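Long-range contact in predicted protein (Acinetobacter sp. RUH2624, PDB 4MEA), which hydrolyses epoxides as a secreted Cif-type virulence factor of the alpha/beta hydrolase fold: residues Asp134-Asn146 and Tyr242-Leu256. Residues are numbered along the deposited sequence; the frame is centred on the assembly and turned at random.
Sequences DLGNTASYPLVAN and YYRSHADSIRQNEAL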
loop_
_atom_site.group_PDB
_atom_site.type_symbol
_atom_site.label_atom_id
_atom_site.label_comp_id
_atom_site.label_asym_id
_atom_site.label_seq_id
_atom_site.Cartn_x
_atom_site.Cartn_y
_atom_site.Cartn_z
ATOM N N ASP A 134 -15.913 9.932 -1.360
ATOM C CA ASP A 134 -14.479 9.649 -1.241
ATOM C C ASP A 134 -13.830 10.631 -0.252
ATOM O O ASP A 134 -14.343 10.809 0.855
ATOM C CB ASP A 134 -13.811 9.708 -2.620
ATOM C CG ASP A 134 -12.440 9.050 -2.646
ATOM O OD1 ASP A 134 -12.353 7.874 -3.064
ATOM O OD2 ASP A 134 -11.441 9.704 -2.269
ATOM N N LEU A 135 -12.722 11.262 -0.640
ATOM C CA LEU A 135 -12.018 12.191 0.252
ATOM C C LEU A 135 -12.913 13.334 0.748
ATOM O O LEU A 135 -12.609 13.974 1.751
ATOM C CB LEU A 135 -10.768 12.768 -0.414
ATOM C CG LEU A 135 -9.460 11.977 -0.374
ATOM C CD1 LEU A 135 -8.337 12.826 -0.997
ATOM C CD2 LEU A 135 -9.096 11.547 1.042
ATOM N N GLY A 136 -14.009 13.597 0.047
ATOM C CA GLY A 136 -14.985 14.545 0.559
ATOM C C GLY A 136 -15.405 14.127 1.962
ATOM O O GLY A 136 -15.670 14.970 2.818
ATOM N N ASN A 137 -15.460 12.814 2.190
ATOM C CA ASN A 137 -15.866 12.260 3.484
ATOM C C ASN A 137 -14.815 12.511 4.556
ATOM O O ASN A 137 -15.122 12.563 5.753
ATOM C CB ASN A 137 -16.123 10.754 3.370
ATOM C CG ASN A 137 -17.285 10.428 2.470
ATOM O OD1 ASN A 137 -17.947 11.325 1.947
ATOM N ND2 ASN A 137 -17.545 9.133 2.279
ATOM N N THR A 138 -13.572 12.649 4.109
ATOM C CA THR A 138 -12.461 12.989 4.987
ATOM C C THR A 138 -12.448 14.487 5.293
ATOM O O THR A 138 -12.173 14.906 6.424
ATOM C CB THR A 138 -11.119 12.603 4.340
ATOM O OG1 THR A 138 -10.942 11.182 4.434
ATOM C CG2 THR A 138 -9.963 13.314 5.033
ATOM N N ALA A 139 -12.761 15.286 4.279
ATOM C CA ALA A 139 -12.710 16.740 4.391
ATOM C C ALA A 139 -13.847 17.337 5.226
ATOM O O ALA A 139 -13.721 18.448 5.750
ATOM C CB ALA A 139 -12.713 17.368 2.995
ATOM N N SER A 140 -14.943 16.599 5.362
ATOM C CA SER A 140 -16.227 17.228 5.672
ATOM C C SER A 140 -16.879 16.910 7.009
ATOM O O SER A 140 -17.842 17.579 7.375
ATOM C CB SER A 140 -17.251 16.907 4.568
ATOM O OG SER A 140 -16.792 17.327 3.294
ATOM N N TYR A 141 -16.415 15.906 7.747
ATOM C CA TYR A 141 -17.222 15.544 8.917
ATOM C C TYR A 141 -17.399 16.666 9.954
ATOM O O TYR A 141 -18.519 16.893 10.423
ATOM C CB TYR A 141 -16.839 14.213 9.592
ATOM C CG TYR A 141 -17.893 13.876 10.629
ATOM C CD1 TYR A 141 -19.152 13.427 10.246
ATOM C CD2 TYR A 141 -17.656 14.090 11.986
ATOM C CE1 TYR A 141 -20.146 13.154 11.203
ATOM C CE2 TYR A 141 -18.630 13.832 12.941
ATOM C CZ TYR A 141 -19.871 13.367 12.548
ATOM O OH TYR A 141 -20.834 13.121 13.508
ATOM N N PRO A 142 -16.306 17.361 10.326
ATOM C CA PRO A 142 -16.467 18.476 11.267
ATOM C C PRO A 142 -17.376 19.566 10.709
ATOM O O PRO A 142 -18.140 20.144 11.474
ATOM C CB PRO A 142 -15.039 18.997 11.445
ATOM C CG PRO A 142 -14.188 17.771 11.200
ATOM C CD PRO A 142 -14.885 17.054 10.082
ATOM N N LEU A 143 -17.307 19.831 9.407
ATOM C CA LEU A 143 -18.219 20.793 8.785
ATOM C C LEU A 143 -19.674 20.410 9.051
ATOM O O LEU A 143 -20.476 21.226 9.531
ATOM C CB LEU A 143 -17.961 20.893 7.274
ATOM C CG LEU A 143 -18.774 21.928 6.482
ATOM C CD1 LEU A 143 -18.007 22.404 5.260
ATOM C CD2 LEU A 143 -20.138 21.386 6.078
ATOM N N VAL A 144 -20.020 19.163 8.746
ATOM C CA VAL A 144 -21.386 18.684 8.931
ATOM C C VAL A 144 -21.805 18.621 10.402
ATOM O O VAL A 144 -22.876 19.110 10.771
ATOM C CB VAL A 144 -21.586 17.302 8.269
ATOM C CG1 VAL A 144 -22.953 16.724 8.636
ATOM C CG2 VAL A 144 -21.428 17.424 6.752
ATOM N N ALA A 145 -20.965 18.014 11.234
ATOM C CA ALA A 145 -21.259 17.864 12.658
ATOM C C ALA A 145 -21.395 19.210 13.385
ATOM O O ALA A 145 -22.236 19.356 14.264
ATOM C CB ALA A 145 -20.199 17.005 13.335
ATOM N N ASN A 146 -20.566 20.187 13.023
ATOM C CA ASN A 146 -20.600 21.481 13.698
ATOM C C ASN A 146 -21.645 22.448 13.151
ATOM O O ASN A 146 -21.856 23.522 13.716
ATOM C CB ASN A 146 -19.220 22.144 13.657
ATOM C CG ASN A 146 -18.241 21.491 14.602
ATOM O OD1 ASN A 146 -18.629 20.991 15.654
ATOM N ND2 ASN A 146 -16.965 21.479 14.227
ATOM N N TYR A 242 -4.050 14.909 2.129
ATOM C CA TYR A 242 -5.226 14.392 2.839
ATOM C C TYR A 242 -4.869 13.097 3.535
ATOM O O TYR A 242 -5.325 12.833 4.649
ATOM C CB TYR A 242 -6.420 14.186 1.888
ATOM C CG TYR A 242 -7.017 15.496 1.419
ATOM C CD1 TYR A 242 -8.059 16.094 2.121
ATOM C CD2 TYR A 242 -6.510 16.150 0.301
ATOM C CE1 TYR A 242 -8.602 17.304 1.705
ATOM C CE2 TYR A 242 -7.036 17.368 -0.114
ATOM C CZ TYR A 242 -8.083 17.938 0.594
ATOM O OH TYR A 242 -8.611 19.147 0.192
ATOM N N TYR A 243 -4.019 12.301 2.883
ATOM C CA TYR A 243 -3.638 11.005 3.422
ATOM C C TYR A 243 -2.620 11.128 4.555
ATOM O O TYR A 243 -2.740 10.436 5.572
ATOM C CB TYR A 243 -3.186 10.048 2.302
ATOM C CG TYR A 243 -4.344 9.687 1.396
ATOM C CD1 TYR A 243 -5.165 8.601 1.687
ATOM C CD2 TYR A 243 -4.657 10.472 0.284
ATOM C CE1 TYR A 243 -6.258 8.286 0.877
ATOM C CE2 TYR A 243 -5.750 10.163 -0.534
ATOM C CZ TYR A 243 -6.542 9.070 -0.232
ATOM O OH TYR A 243 -7.624 8.756 -1.031
ATOM N N ARG A 244 -1.641 12.017 4.399
ATOM C CA ARG A 244 -0.701 12.320 5.491
ATOM C C ARG A 244 -1.451 12.843 6.711
ATOM O O ARG A 244 -1.060 12.598 7.861
ATOM C CB ARG A 244 0.326 13.381 5.062
ATOM C CG ARG A 244 1.246 12.951 3.954
ATOM C CD ARG A 244 2.339 14.000 3.685
ATOM N NE ARG A 244 1.862 15.223 3.036
ATOM C CZ ARG A 244 1.670 15.365 1.725
ATOM N NH1 ARG A 244 1.867 14.341 0.901
ATOM N NH2 ARG A 244 1.260 16.531 1.234
ATOM N N SER A 245 -2.532 13.571 6.457
ATOM C CA SER A 245 -3.287 14.213 7.523
ATOM C C SER A 245 -4.366 13.328 8.142
ATOM O O SER A 245 -5.105 13.784 9.009
ATOM C CB SER A 245 -3.941 15.499 7.008
ATOM O OG SER A 245 -2.989 16.529 6.823
ATOM N N HIS A 246 -4.478 12.080 7.696
ATOM C CA HIS A 246 -5.566 11.219 8.178
ATOM C C HIS A 246 -5.506 10.929 9.691
ATOM O O HIS A 246 -6.546 10.822 10.348
ATOM C CB HIS A 246 -5.656 9.915 7.369
ATOM C CG HIS A 246 -6.633 9.972 6.225
ATOM N ND1 HIS A 246 -6.464 9.246 5.066
ATOM C CD2 HIS A 246 -7.801 10.643 6.078
ATOM C CE1 HIS A 246 -7.473 9.481 4.245
ATOM N NE2 HIS A 246 -8.304 10.323 4.836
ATOM N N ALA A 247 -4.306 10.799 10.252
ATOM C CA ALA A 247 -4.216 10.513 11.678
ATOM C C ALA A 247 -4.817 11.689 12.447
ATOM O O ALA A 247 -5.506 11.494 13.448
ATOM C CB ALA A 247 -2.777 10.245 12.106
ATOM N N ASP A 248 -4.585 12.903 11.949
ATOM C CA ASP A 248 -5.183 14.105 12.531
ATOM C C ASP A 248 -6.702 14.122 12.399
ATOM O O ASP A 248 -7.416 14.420 13.358
ATOM C CB ASP A 248 -4.628 15.359 11.863
ATOM C CG ASP A 248 -3.252 15.726 12.362
ATOM O OD1 ASP A 248 -2.827 15.169 13.393
ATOM O OD2 ASP A 248 -2.604 16.587 11.728
ATOM N N SER A 249 -7.190 13.827 11.196
ATOM C CA SER A 249 -8.620 13.817 10.929
ATOM C C SER A 249 -9.304 12.787 11.814
ATOM O O SER A 249 -10.424 12.996 12.275
ATOM C CB SER A 249 -8.889 13.504 9.445
ATOM O OG SER A 249 -8.310 14.493 8.593
ATOM N N ILE A 250 -8.622 11.668 12.045
ATOM C CA ILE A 250 -9.177 10.599 12.862
ATOM C C ILE A 250 -9.368 11.082 14.286
ATOM O O ILE A 250 -10.437 10.908 14.877
ATOM C CB ILE A 250 -8.266 9.354 12.850
ATOM C CG1 ILE A 250 -8.367 8.655 11.488
ATOM C CG2 ILE A 250 -8.642 8.405 13.995
ATOM C CD1 ILE A 250 -7.241 7.677 11.198
ATOM N N ARG A 251 -8.325 11.693 14.835
ATOM C CA ARG A 251 -8.383 12.236 16.184
ATOM C C ARG A 251 -9.490 13.276 16.271
ATOM O O ARG A 251 -10.246 13.327 17.242
ATOM C CB ARG A 251 -7.038 12.864 16.564
ATOM C CG ARG A 251 -7.113 13.811 17.760
ATOM C CD ARG A 251 -5.890 13.685 18.649
ATOM N NE ARG A 251 -5.799 14.745 19.648
ATOM C CZ ARG A 251 -6.592 14.853 20.713
ATOM N NH1 ARG A 251 -7.565 13.971 20.922
ATOM N NH2 ARG A 251 -6.414 15.853 21.568
ATOM N N GLN A 252 -9.594 14.103 15.238
ATOM C CA GLN A 252 -10.583 15.163 15.240
ATOM C C GLN A 252 -11.999 14.615 15.234
ATOM O O GLN A 252 -12.853 15.095 15.978
ATOM C CB GLN A 252 -10.358 16.102 14.057
ATOM C CG GLN A 252 -9.064 16.892 14.176
ATOM C CD GLN A 252 -8.658 17.527 12.867
ATOM O OE1 GLN A 252 -9.310 17.326 11.837
ATOM N NE2 GLN A 252 -7.583 18.317 12.898
ATOM N N ASN A 253 -12.256 13.616 14.391
ATOM C CA ASN A 253 -13.594 13.055 14.312
ATOM C C ASN A 253 -13.953 12.251 15.553
ATOM O O ASN A 253 -15.094 12.275 16.013
ATOM C CB ASN A 253 -13.776 12.209 13.037
ATOM C CG ASN A 253 -13.811 13.066 11.774
ATOM O OD1 ASN A 253 -14.068 14.274 11.840
ATOM N ND2 ASN A 253 -13.542 12.451 10.624
ATOM N N GLU A 254 -12.983 11.520 16.085
ATOM C CA GLU A 254 -13.217 10.752 17.300
ATOM C C GLU A 254 -13.575 11.690 18.455
ATOM O O GLU A 254 -14.421 11.372 19.296
ATOM C CB GLU A 254 -11.978 9.916 17.650
ATOM C CG GLU A 254 -11.753 8.727 16.712
ATOM C CD GLU A 254 -12.785 7.619 16.900
ATOM O OE1 GLU A 254 -13.347 7.499 18.008
ATOM O OE2 GLU A 254 -13.032 6.858 15.941
ATOM N N ALA A 255 -12.929 12.850 18.489
ATOM C CA ALA A 255 -13.210 13.838 19.529
ATOM C C ALA A 255 -14.642 14.363 19.401
ATOM O O ALA A 255 -15.345 14.519 20.395
ATOM C CB ALA A 255 -12.197 14.988 19.471
ATOM N N LEU A 256 -15.075 14.628 18.172
ATOM C CA LEU A 256 -16.447 15.055 17.932
ATOM C C LEU A 256 -17.433 13.971 18.349
ATOM O O LEU A 256 -18.421 14.252 19.019
ATOM C CB LEU A 256 -16.658 15.432 16.458
ATOM C CG LEU A 256 -15.933 16.702 15.981
ATOM C CD1 LEU A 256 -15.892 16.769 14.463
ATOM C CD2 LEU A 256 -16.592 17.947 16.560
HETATM O O HOH W 1 -14.096 13.993 7.876
#
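At the nucleophile elbow of an alpha/beta hydrolase, the sharp turn between strand 128-133 and helix 136-146, Leu135 pushes its isobutyl group between two tyrosines of helix 233-244. Its CD1 lies 3.7 Å from Tyr242 CB and also 3.7 Å from Tyr243 CE2. Asp134, at the position that holds the nucleophile in this family, bonds through OD1 to His305; its OD2 accepts from Phe67 N and, on the anti side of the carboxylate, from Leu135 N at 2.6 Å. Tyr243 OH is merely nearby, though epoxide hydrolases of this fold use a tyrosine facing the nucleophile to activate the epoxide, a role it may fill.

One turn further on, Thr138 OG1 meets the edge of the His246 imidazole at NE2 in a 2.8 Å hydrogen bond. A chi1 of -76° sets OG1 beside the threonine backbone N and leaves CG2 displaced from the ring plane. Over one face of the imidazole sits Tyr242 O, while Tyr172 of the second subunit packs on the same histidine.

From here two helices run side by side, 136-146 in the hydrolase core and 246-256, their axes 9.9 Å apart at closest and crossing at 27°. Pro142 kinks the first, and a water enters the break: it donates to Asn137 O and, weakly, to Thr138 O, and accepts from Tyr141 N. The fourth link comes from across the contact, Asn253 ND2 at 3.2 Å from the water; Pro162 is the stronger partner of this amide. Asn253 OD1, buried without a polar partner, lies 3.4 Å from Pro142 CD and at the edge of the Tyr141 ring, whose plane stands 82° from the amide. Leu256 packs CD1 across the proline, 3.8 Å from Pro142 CG.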